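Local coordinates for protein beta-glucosidase (Chaetomella raphigera, PDB 6JXG) that probably hydrolyses terminal, non-reducing beta-D-glucosyl residues to release beta-D-glucose, as a secreted family 3 glycoside hydrolase of cellulose breakdown, at residues 25-29 with 281-285; 86-90 with 325-329; 155-159 with 214-219; 454-459 with 484-488; 637-641 with 688-692. One frame throughout, in Å; residues are numbered along the deposited sequence.

Contact 1 of 5, residues 25-29 with 281-285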
# COMPACT_ATOMS: atom_id res chain seq x y z
N LYS A 25 -3.61 4.72 -34.16
CA LYS A 25 -2.56 4.98 -33.13
C LYS A 25 -3.03 6.02 -32.14
O LYS A 25 -2.94 5.81 -30.94
CB LYS A 25 -1.26 5.41 -33.80
CG LYS A 25 -0.65 4.26 -34.60
CD LYS A 25 0.59 4.69 -35.37
CE LYS A 25 0.98 3.58 -36.29
NZ LYS A 25 2.23 3.94 -36.90
N ALA A 26 -3.57 7.11 -32.65
CA ALA A 26 -4.10 8.15 -31.77
C ALA A 26 -5.20 7.64 -30.86
O ALA A 26 -5.29 8.01 -29.70
CB ALA A 26 -4.55 9.38 -32.57
N SER A 27 -6.02 6.73 -31.33
CA SER A 27 -7.17 6.27 -30.53
C SER A 27 -6.70 5.30 -29.43
O SER A 27 -7.42 5.15 -28.45
CB SER A 27 -8.27 5.62 -31.42
OG SER A 27 -7.81 4.36 -31.93
N ILE A 28 -5.51 4.70 -29.61
CA ILE A 28 -4.93 3.81 -28.63
C ILE A 28 -4.30 4.58 -27.45
O ILE A 28 -4.29 4.10 -26.33
CB ILE A 28 -3.90 2.87 -29.26
CG1 ILE A 28 -4.61 1.85 -30.15
CG2 ILE A 28 -3.15 2.00 -28.25
CD1 ILE A 28 -3.69 1.00 -31.05
N VAL A 29 -3.90 5.83 -27.68
CA VAL A 29 -3.18 6.59 -26.71
C VAL A 29 -4.07 7.64 -26.04
O VAL A 29 -3.68 8.29 -25.04
CB VAL A 29 -2.02 7.14 -27.60
CG1 VAL A 29 -2.03 8.58 -27.81
CG2 VAL A 29 -0.77 6.24 -27.70
N LEU A 281 4.90 8.81 -31.02
CA LEU A 281 3.58 8.08 -31.03
C LEU A 281 3.70 6.55 -31.27
O LEU A 281 3.04 5.72 -30.63
CB LEU A 281 2.61 8.69 -32.06
CG LEU A 281 1.28 8.03 -32.38
CD1 LEU A 281 0.41 7.90 -31.13
CD2 LEU A 281 0.55 8.84 -33.44
N ASP A 282 4.58 6.18 -32.19
CA ASP A 282 4.85 4.80 -32.48
C ASP A 282 5.35 4.11 -31.22
O ASP A 282 4.94 2.98 -30.93
CB ASP A 282 5.88 4.64 -33.59
CG ASP A 282 5.32 5.04 -34.98
OD1 ASP A 282 4.10 5.26 -35.12
OD2 ASP A 282 6.11 5.07 -35.96
N ASP A 283 6.20 4.79 -30.46
CA ASP A 283 6.78 4.23 -29.25
C ASP A 283 5.67 4.03 -28.21
O ASP A 283 5.59 3.01 -27.58
CB ASP A 283 7.87 5.13 -28.70
CG ASP A 283 8.52 4.55 -27.49
OD1 ASP A 283 9.29 3.59 -27.64
OD2 ASP A 283 8.22 5.00 -26.39
N MET A 284 4.76 4.98 -28.11
CA MET A 284 3.64 4.91 -27.15
C MET A 284 2.79 3.68 -27.40
O MET A 284 2.50 2.91 -26.52
CB MET A 284 2.73 6.11 -27.31
CG MET A 284 3.23 7.44 -26.87
SD MET A 284 1.92 8.65 -27.35
CE MET A 284 2.65 10.22 -27.15
N VAL A 285 2.41 3.48 -28.65
CA VAL A 285 1.60 2.34 -29.06
C VAL A 285 2.29 1.03 -28.92
O VAL A 285 1.67 0.05 -28.49
CB VAL A 285 1.09 2.53 -30.50
CG1 VAL A 285 0.22 1.33 -30.89
CG2 VAL A 285 0.22 3.77 -30.53

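Contact 2 of 5, residues 86-90 with 325-329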
# COMPACT_ATOMS: atom_id res chain seq x y z
N LEU A 86 0.44 -13.89 1.92
CA LEU A 86 -0.88 -13.27 1.91
C LEU A 86 -0.91 -12.13 0.92
O LEU A 86 -1.94 -11.89 0.31
CB LEU A 86 -1.24 -12.77 3.31
CG LEU A 86 -1.53 -13.88 4.29
CD1 LEU A 86 -1.82 -13.28 5.65
CD2 LEU A 86 -2.69 -14.78 3.80
N ILE A 87 0.22 -11.38 0.81
CA ILE A 87 0.28 -10.26 -0.06
C ILE A 87 0.08 -10.77 -1.50
O ILE A 87 -0.71 -10.19 -2.27
CB ILE A 87 1.64 -9.54 0.04
CG1 ILE A 87 1.81 -9.00 1.45
CG2 ILE A 87 1.67 -8.41 -0.99
CD1 ILE A 87 3.13 -8.35 1.84
N TYR A 88 0.79 -11.86 -1.84
CA TYR A 88 0.68 -12.40 -3.18
C TYR A 88 -0.74 -12.86 -3.42
O TYR A 88 -1.32 -12.50 -4.44
CB TYR A 88 1.64 -13.60 -3.37
CG TYR A 88 1.35 -14.32 -4.63
CD1 TYR A 88 1.89 -13.87 -5.83
CD2 TYR A 88 0.48 -15.45 -4.65
CE1 TYR A 88 1.62 -14.54 -7.05
CE2 TYR A 88 0.22 -16.10 -5.87
CZ TYR A 88 0.79 -15.62 -7.05
OH TYR A 88 0.50 -16.22 -8.27
N SER A 89 -1.34 -13.60 -2.47
CA SER A 89 -2.69 -14.09 -2.65
C SER A 89 -3.78 -12.99 -2.82
O SER A 89 -4.70 -13.14 -3.60
CB SER A 89 -3.11 -15.04 -1.50
OG SER A 89 -2.34 -16.24 -1.61
N ARG A 90 -3.68 -11.89 -2.09
CA ARG A 90 -4.59 -10.74 -2.34
C ARG A 90 -4.46 -10.20 -3.75
O ARG A 90 -5.48 -9.92 -4.42
CB ARG A 90 -4.28 -9.65 -1.31
CG ARG A 90 -5.05 -8.37 -1.53
CD ARG A 90 -4.74 -7.49 -0.35
NE ARG A 90 -5.20 -6.10 -0.44
CZ ARG A 90 -4.60 -5.11 -1.09
NH1 ARG A 90 -3.56 -5.35 -1.87
NH2 ARG A 90 -5.12 -3.87 -1.04
N VAL A 325 -8.83 -15.02 1.75
CA VAL A 325 -7.63 -14.18 1.90
C VAL A 325 -8.00 -12.84 2.51
O VAL A 325 -7.23 -12.33 3.28
CB VAL A 325 -6.83 -14.02 0.58
CG1 VAL A 325 -7.57 -13.17 -0.42
CG2 VAL A 325 -5.48 -13.38 0.88
N ALA A 326 -9.19 -12.31 2.23
CA ALA A 326 -9.64 -11.09 2.86
C ALA A 326 -9.69 -11.24 4.43
O ALA A 326 -9.20 -10.39 5.18
CB ALA A 326 -10.94 -10.60 2.26
N ARG A 327 -10.24 -12.35 4.89
CA ARG A 327 -10.26 -12.64 6.31
C ARG A 327 -8.86 -12.85 6.88
O ARG A 327 -8.55 -12.37 7.97
CB ARG A 327 -11.13 -13.85 6.62
CG ARG A 327 -11.36 -14.00 8.13
CD ARG A 327 -12.27 -15.16 8.35
NE ARG A 327 -12.44 -15.41 9.78
CZ ARG A 327 -13.48 -16.06 10.28
NH1 ARG A 327 -14.46 -16.47 9.49
NH2 ARG A 327 -13.56 -16.28 11.59
N ALA A 328 -7.99 -13.57 6.18
CA ALA A 328 -6.69 -13.86 6.71
C ALA A 328 -5.85 -12.58 6.90
O ALA A 328 -5.17 -12.44 7.92
CB ALA A 328 -5.96 -14.88 5.83
N ILE A 329 -5.97 -11.62 5.98
CA ILE A 329 -5.30 -10.32 6.15
C ILE A 329 -5.95 -9.43 7.20
O ILE A 329 -5.23 -8.75 7.94
CB ILE A 329 -5.18 -9.63 4.77
CG1 ILE A 329 -4.23 -10.46 3.88
CG2 ILE A 329 -4.75 -8.17 4.92
CD1 ILE A 329 -4.21 -10.10 2.45

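Contact 3 of 5, residues 155-159 with 214-219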
# COMPACT_ATOMS: atom_id res chain seq x y z
N LYS A 155 1.24 3.08 -9.11
CA LYS A 155 0.89 4.52 -9.10
C LYS A 155 1.30 5.09 -7.73
O LYS A 155 1.40 4.29 -6.74
CB LYS A 155 -0.61 4.70 -9.40
CG LYS A 155 -1.60 4.26 -8.34
CD LYS A 155 -3.04 4.20 -8.88
CE LYS A 155 -3.97 4.12 -7.70
NZ LYS A 155 -5.39 4.07 -8.06
N HIS A 156 1.48 6.39 -7.56
CA HIS A 156 1.42 7.48 -8.49
C HIS A 156 2.85 8.04 -8.53
O HIS A 156 3.45 8.37 -7.48
CB HIS A 156 0.49 8.58 -7.97
CG HIS A 156 -0.84 8.08 -7.50
ND1 HIS A 156 -1.03 7.52 -6.25
CD2 HIS A 156 -2.03 8.01 -8.13
CE1 HIS A 156 -2.30 7.17 -6.12
NE2 HIS A 156 -2.93 7.48 -7.24
N PHE A 157 3.44 8.00 -9.71
CA PHE A 157 4.82 8.38 -9.91
C PHE A 157 4.91 9.93 -10.13
O PHE A 157 4.50 10.41 -11.18
CB PHE A 157 5.39 7.68 -11.16
CG PHE A 157 6.88 7.95 -11.38
CD1 PHE A 157 7.80 7.21 -10.70
CD2 PHE A 157 7.33 9.00 -12.24
CE1 PHE A 157 9.20 7.44 -10.87
CE2 PHE A 157 8.70 9.24 -12.42
CZ PHE A 157 9.62 8.46 -11.70
N ILE A 158 5.43 10.73 -9.20
CA ILE A 158 6.03 10.35 -7.96
C ILE A 158 6.02 11.65 -7.08
O ILE A 158 5.87 12.77 -7.59
CB ILE A 158 7.51 9.84 -8.21
CG1 ILE A 158 8.05 9.12 -6.96
CG2 ILE A 158 8.40 10.99 -8.68
CD1 ILE A 158 9.26 8.21 -7.18
N GLY A 159 6.28 11.51 -5.78
CA GLY A 159 6.27 12.65 -4.86
C GLY A 159 4.92 13.21 -4.50
O GLY A 159 4.85 14.34 -4.02
N PHE A 214 11.46 13.16 -16.77
CA PHE A 214 11.83 12.00 -15.94
C PHE A 214 11.10 10.70 -16.19
O PHE A 214 11.56 9.62 -15.82
CB PHE A 214 11.96 12.36 -14.48
CG PHE A 214 10.70 12.42 -13.66
CD1 PHE A 214 10.85 12.43 -12.27
CD2 PHE A 214 9.44 12.55 -14.19
CE1 PHE A 214 9.74 12.60 -11.42
CE2 PHE A 214 8.33 12.70 -13.35
CZ PHE A 214 8.46 12.70 -11.97
N LEU A 215 9.95 10.79 -16.84
CA LEU A 215 9.28 9.58 -17.32
C LEU A 215 10.16 8.85 -18.28
O LEU A 215 10.22 7.58 -18.26
CB LEU A 215 7.96 9.93 -17.97
CG LEU A 215 6.90 10.69 -17.19
CD1 LEU A 215 5.59 10.86 -18.01
CD2 LEU A 215 6.62 10.02 -15.87
N THR A 216 10.89 9.60 -19.11
CA THR A 216 11.79 8.97 -20.05
C THR A 216 13.15 8.65 -19.42
O THR A 216 13.68 7.57 -19.62
CB THR A 216 11.95 9.90 -21.24
OG1 THR A 216 10.70 9.91 -21.92
CG2 THR A 216 13.08 9.48 -22.22
N THR A 217 13.74 9.63 -18.69
CA THR A 217 15.14 9.46 -18.20
C THR A 217 15.25 8.51 -17.00
O THR A 217 16.19 7.72 -16.89
CB THR A 217 15.78 10.81 -17.87
OG1 THR A 217 15.03 11.46 -16.84
CG2 THR A 217 15.79 11.68 -19.12
N ILE A 218 14.26 8.53 -16.10
CA ILE A 218 14.30 7.65 -14.93
C ILE A 218 13.56 6.33 -15.19
O ILE A 218 14.16 5.26 -15.16
CB ILE A 218 13.72 8.31 -13.69
CG1 ILE A 218 14.43 9.65 -13.38
CG2 ILE A 218 13.75 7.33 -12.52
CD1 ILE A 218 15.95 9.55 -13.29
N LEU A 219 12.24 6.39 -15.46
CA LEU A 219 11.48 5.14 -15.62
C LEU A 219 12.00 4.33 -16.82
O LEU A 219 12.37 3.13 -16.68
CB LEU A 219 10.00 5.45 -15.83
CG LEU A 219 9.05 5.59 -14.61
CD1 LEU A 219 9.58 5.36 -13.23
CD2 LEU A 219 7.79 6.45 -14.81

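Contact 4 of 5, residues 454-459 with 484-488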
# COMPACT_ATOMS: atom_id res chain seq x y z
N ARG A 454 -5.52 14.40 6.92
CA ARG A 454 -5.90 14.58 8.28
C ARG A 454 -5.28 15.84 8.88
O ARG A 454 -4.15 16.22 8.59
CB ARG A 454 -5.47 13.40 9.18
CG ARG A 454 -6.12 12.10 8.77
CD ARG A 454 -5.76 10.99 9.70
NE ARG A 454 -4.45 10.43 9.59
CZ ARG A 454 -3.84 9.80 10.59
NH1 ARG A 454 -4.33 9.77 11.83
NH2 ARG A 454 -2.68 9.22 10.38
N ASN A 455 -6.06 16.49 9.72
CA ASN A 455 -5.64 17.75 10.27
C ASN A 455 -4.94 17.54 11.61
O ASN A 455 -4.47 18.48 12.23
CB ASN A 455 -6.79 18.75 10.25
CG ASN A 455 -7.88 18.47 11.26
OD1 ASN A 455 -8.97 19.13 11.23
ND2 ASN A 455 -7.65 17.58 12.17
N SER A 456 -4.84 16.30 12.08
CA SER A 456 -4.18 15.99 13.36
C SER A 456 -3.90 14.52 13.33
O SER A 456 -4.33 13.84 12.40
CB SER A 456 -5.06 16.27 14.56
OG SER A 456 -6.10 15.30 14.60
N LEU A 457 -3.22 14.05 14.38
CA LEU A 457 -2.98 12.63 14.66
C LEU A 457 -3.78 12.14 15.91
O LEU A 457 -3.41 11.20 16.64
CB LEU A 457 -1.48 12.37 14.80
CG LEU A 457 -0.62 12.60 13.54
CD1 LEU A 457 0.82 12.31 13.91
CD2 LEU A 457 -1.01 11.76 12.32
N ALA A 458 -4.91 12.80 16.12
CA ALA A 458 -5.85 12.48 17.18
C ALA A 458 -6.96 11.56 16.67
O ALA A 458 -7.40 11.73 15.53
CB ALA A 458 -6.45 13.78 17.71
N PRO A 459 -7.48 10.66 17.51
CA PRO A 459 -8.66 9.91 17.08
C PRO A 459 -9.85 10.78 16.59
O PRO A 459 -10.07 11.88 17.10
CB PRO A 459 -9.04 9.11 18.33
CG PRO A 459 -7.76 8.89 19.03
CD PRO A 459 -7.04 10.21 18.85
N VAL A 484 -6.57 4.54 9.70
CA VAL A 484 -5.81 4.64 8.45
C VAL A 484 -4.34 4.88 8.63
O VAL A 484 -3.58 4.75 7.66
CB VAL A 484 -6.39 5.71 7.52
CG1 VAL A 484 -7.79 5.31 7.14
CG2 VAL A 484 -6.41 7.12 8.18
N GLY A 485 -3.91 5.27 9.84
CA GLY A 485 -2.52 5.58 10.05
C GLY A 485 -2.21 5.91 11.48
O GLY A 485 -3.10 5.86 12.30
N PRO A 486 -0.97 6.30 11.74
CA PRO A 486 -0.52 6.62 13.10
C PRO A 486 -1.46 7.58 13.81
O PRO A 486 -2.05 8.52 13.20
CB PRO A 486 0.83 7.33 12.87
CG PRO A 486 1.28 6.92 11.52
CD PRO A 486 0.08 6.56 10.74
N LEU A 487 -1.60 7.35 15.09
CA LEU A 487 -2.29 8.22 15.99
C LEU A 487 -1.38 8.38 17.26
O LEU A 487 -0.66 7.49 17.64
CB LEU A 487 -3.63 7.65 16.41
CG LEU A 487 -4.68 7.48 15.34
CD1 LEU A 487 -5.83 6.68 15.82
CD2 LEU A 487 -5.10 8.92 14.99
N ILE A 488 -1.54 9.51 17.94
CA ILE A 488 -0.88 9.73 19.22
C ILE A 488 -1.85 9.14 20.26
O ILE A 488 -3.00 9.53 20.35
CB ILE A 488 -0.61 11.23 19.46
CG1 ILE A 488 0.15 11.86 18.29
CG2 ILE A 488 0.05 11.48 20.82
CD1 ILE A 488 1.54 11.29 18.02

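Contact 5 of 5, residues 637-641 with 688-692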
# COMPACT_ATOMS: atom_id res chain seq x y z
N GLY A 637 23.17 -1.67 8.98
CA GLY A 637 23.85 -0.40 9.18
C GLY A 637 25.00 -0.38 8.22
O GLY A 637 25.69 -1.39 8.07
N LEU A 638 25.16 0.69 7.47
CA LEU A 638 26.22 0.74 6.47
C LEU A 638 27.57 1.10 7.10
O LEU A 638 27.62 1.79 8.09
CB LEU A 638 25.89 1.81 5.45
CG LEU A 638 25.21 1.52 4.14
CD1 LEU A 638 24.63 0.10 3.89
CD2 LEU A 638 24.26 2.67 3.89
N PRO A 639 28.66 0.66 6.48
CA PRO A 639 29.99 1.05 7.00
C PRO A 639 30.28 2.56 6.95
O PRO A 639 29.63 3.33 6.17
CB PRO A 639 30.95 0.29 6.10
CG PRO A 639 30.23 0.07 4.87
CD PRO A 639 28.74 -0.04 5.20
N GLY A 640 31.28 3.00 7.74
CA GLY A 640 31.74 4.38 7.70
C GLY A 640 32.24 4.84 6.34
O GLY A 640 32.20 6.01 6.06
N SER A 641 32.64 3.92 5.45
CA SER A 641 32.98 4.29 4.04
C SER A 641 31.82 4.93 3.24
O SER A 641 32.05 5.73 2.36
CB SER A 641 33.57 3.12 3.26
OG SER A 641 32.72 1.99 3.20
N PRO A 688 29.55 -0.75 -0.96
CA PRO A 688 30.80 -0.59 -0.20
C PRO A 688 31.68 -1.85 -0.15
O PRO A 688 31.22 -3.02 -0.20
CB PRO A 688 30.34 -0.24 1.23
CG PRO A 688 28.95 0.26 1.10
CD PRO A 688 28.37 -0.42 -0.14
N THR A 689 32.97 -1.57 -0.06
CA THR A 689 33.98 -2.54 -0.33
C THR A 689 35.10 -2.57 0.75
O THR A 689 36.14 -3.16 0.59
CB THR A 689 34.44 -2.19 -1.79
OG1 THR A 689 34.88 -3.37 -2.42
CG2 THR A 689 35.47 -1.09 -1.86
N SER A 690 34.88 -1.90 1.85
CA SER A 690 35.76 -1.98 3.01
C SER A 690 34.92 -1.61 4.22
O SER A 690 33.89 -0.92 4.13
CB SER A 690 36.93 -0.99 2.90
OG SER A 690 36.44 0.34 2.90
N GLY A 691 35.37 -2.05 5.37
CA GLY A 691 34.55 -1.91 6.54
C GLY A 691 33.63 -3.10 6.48
O GLY A 691 33.93 -4.14 5.83
N GLU A 692 32.50 -2.97 7.14
CA GLU A 692 31.68 -4.08 7.38
C GLU A 692 30.29 -3.52 7.52
O GLU A 692 30.11 -2.38 8.02
CB GLU A 692 32.09 -4.78 8.66
CG GLU A 692 31.88 -3.96 9.94
CD GLU A 692 32.27 -4.76 11.18
OE1 GLU A 692 31.61 -4.63 12.24
OE2 GLU A 692 33.21 -5.56 11.09

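Contact 1 of 5, residues 25-29 with 281-285
Start at Lys25, in the helix near the N-terminus. Its extended side chain runs along the flank of helix 278-294 and ends in a salt bridge, NZ to Asp282 OD1 at 2.9 Å; the same carboxylate oxygen also takes a hydrogen bond from Gln278. The aliphatic part is used as well: Lys25 CB lies 3.9 Å from Leu281 CD2 and 3.9 Å from Val285 CG2. Ala26 points away and contributes little, its backbone N coming to 4.3 Å from Leu281 CD1. One turn on from Lys25, Ile28 places CD1 3.9 Å from Val285 CG1. Val29 makes the most apolar contacts of this segment: its CG2 is 3.5 Å from Met284 CB, 3.9 Å from Val285 CG2 and 4.0 Å from Leu281 CD1, and Ile288, one turn on in the longer helix, also touches it. The two short axes approach to 9.5 Å at 56°, so the helices diverge quickly and the fit is local. Leu17 of helix 7-17 touches Lys25, Asp282 and Val285, and helix 265-272 covers Ala26 and Leu281. The whole is a cluster of crossed helices with an apolar core and an ion pair beside it, joining the N-terminal helices to a late helix of the TIM-barrel-type domain of family 3 glycosidases.

Contact 2 of 5, residues 86-90 with 325-329
Val325 opens this contact by pushing its CG2 methyl into the groove of the facing helix, 3.7 Å from Ser89 CB, 3.8 Å from Arg90 N and 3.9 Å from Leu86 O. Those three residues stand at i, i+3 and i+4 of helix 84-100, so the valine seats against one turn of backbone as much as against side chains; its CG2 is a longer 4.3 Å from Leu86 CD2. The helices run roughly antiparallel, their short axes 9.9 Å apart at 145°, which pairs Val325 with Arg90 and Ile329 with Leu86. Helix 84-100 belongs to the TIM-barrel-type N-terminal domain, whereas helix 323-332 leads directly into strand 335-339, an outer strand of the C-terminal domain's mixed sheet, so this packing joins the two parts of the family 3 core. Arg327, pointing off to another side, makes a salt bridge with Asp517 of helix 511-519. Next comes Ala328, small enough to let Leu86 lie close, with Leu86 CD2 3.9 Å from Ala328 CB. Ile329 then fills the other end: its CG1 is 3.8 Å from Leu86 CB, and its CD1 sits 3.6 Å from Leu86 O and 3.8 Å from Arg90 CB. Of the Arg90 side chain it is the aliphatic base that meets Ile329; the guanidinium reaches away to hydrogen-bond the carbonyl O of Pro73.

Contact 3 of 5, residues 155-159 with 214-219
Two non-proline cis peptide bonds, one before His156 and one before Ile158, bracket the residue that dominates this contact. Phe157, at the C-terminal end of strand 151-157, sends its ring outward to the start of helix 214-222, while the backbone of the strand stays well back: the closest CA atoms, those of Phe157 and Leu215, are 8.7 Å apart. The Phe157 ring turns its edge to the face of Phe214, with centroids 4.7 Å apart and planes at 51°, and CE2 of Phe157 comes to 3.5 Å from CZ of Phe214. Leu219 lies over a face of the Phe157 ring in a CH-pi contact, though it is modelled too tightly for its exact spacing to mean much. Leu215 CD2, 3.8 Å from Phe157 CD2, adds to the pocket, and Ile158 CG2 sits 3.4 Å from Phe214 CE1. This is strand-to-helix packing in a TIM-barrel-type domain: the helix connects strands 196-199 and 228-231 and covers the neighbouring strand end. Phe186 and Phe204 extend the aromatic cluster. With apolar side chains doing all the work between the segments, it is shape complementarity and burial, rather than directional polar bonds, that hold helix and strand together here.

Contact 4 of 5, residues 454-459 with 484-488
This is a loop-to-loop contact in the C-terminal alpha/beta sandwich domain of the family 3 fold, at the C-terminal end of strand 477-483, an inner strand of its mixed sheet. Segment 484-488 directly follows that strand, and segment 454-459 follows the short strand 450-451; neither is regular itself. Arg454 anchors the first loop. Its NH1 and NH2 both donate to the single carbonyl Pro486 O, at 2.9 and 3.0 Å, while Val484 CG2 lies over a face of the guanidinium, 4.1 Å from Arg454 NE. Gly485 slips in beside it: a beta carbon there would clash with Arg454 NH2. The same NH2 also bonds to Pro118 O, and the Arg454 backbone pairs with Glu119, so this arginine ties the loops to the N-terminal domain. Further along, Ser456 OG accepts from Ala458 N at 3.2 Å, an ST turn that shapes the chain around Leu457. Apolar side chains fill in at this end, with Leu457 CB 3.9 Å from Ile488 CG1 and Pro459 CG 4.3 Å from Leu487 CD1. At their closest the backbones bond directly: Leu457 O accepts from Ile488 N at 2.8 Å and also meets Leu487 CA in a CA-H...O contact of 3.2 Å.

Contact 5 of 5, residues 637-641 with 688-692
Pro639, Pro688 and Glu692 bury the most surface in this contact, which lies at one end of the fibronectin type III-like beta-sandwich, where loops enter and leave the strands. Segment 637-641 leaves strand 628-637, and segment 688-692 leads into its antiparallel neighbour, strand 692-698; the backbones of Gly637 and Ser694 are still paired as the chains part. Pro639 wedges between the two ends of the second segment: its CG is 3.7 Å from Pro688 CB, and its CB is 3.4 Å from Glu692 O. Glu692 contributes through that backbone O; its side chain comes no nearer than 5.8 Å. Phe693 of strand 692-698 touches both prolines. Just before Glu692 the chain passes through Gly691, at whose backbone angles (phi 83°, psi -157°) a beta carbon would be jammed against the preceding carbonyl O and sit tight against Pro639 CB. On the solvent side, Ser641 OG donates a hydrogen bond to Ser690 O at 3.3 Å.

Contacts 1 and 3 are neighbours in the N-terminal domain, nearest atoms about 7 Å apart, with contact 3 formed by chain lying between the segments of contact 1. Contact 2 crosses contact 1 along the sequence and joins that domain to the C-terminal one. Contact 5 stands apart in the third domain, its centre 30 Å from that of contact 3. In family 3 enzymes the active site lies at the C-terminal ends of the barrel strands, facing the second domain; contact 3 is at such a strand end, with contact 4 about 14 Å away by nearest atoms. The Phe214 side chain of contact 3 lies about 4 Å from an N-linked glycan sugar, not a substrate.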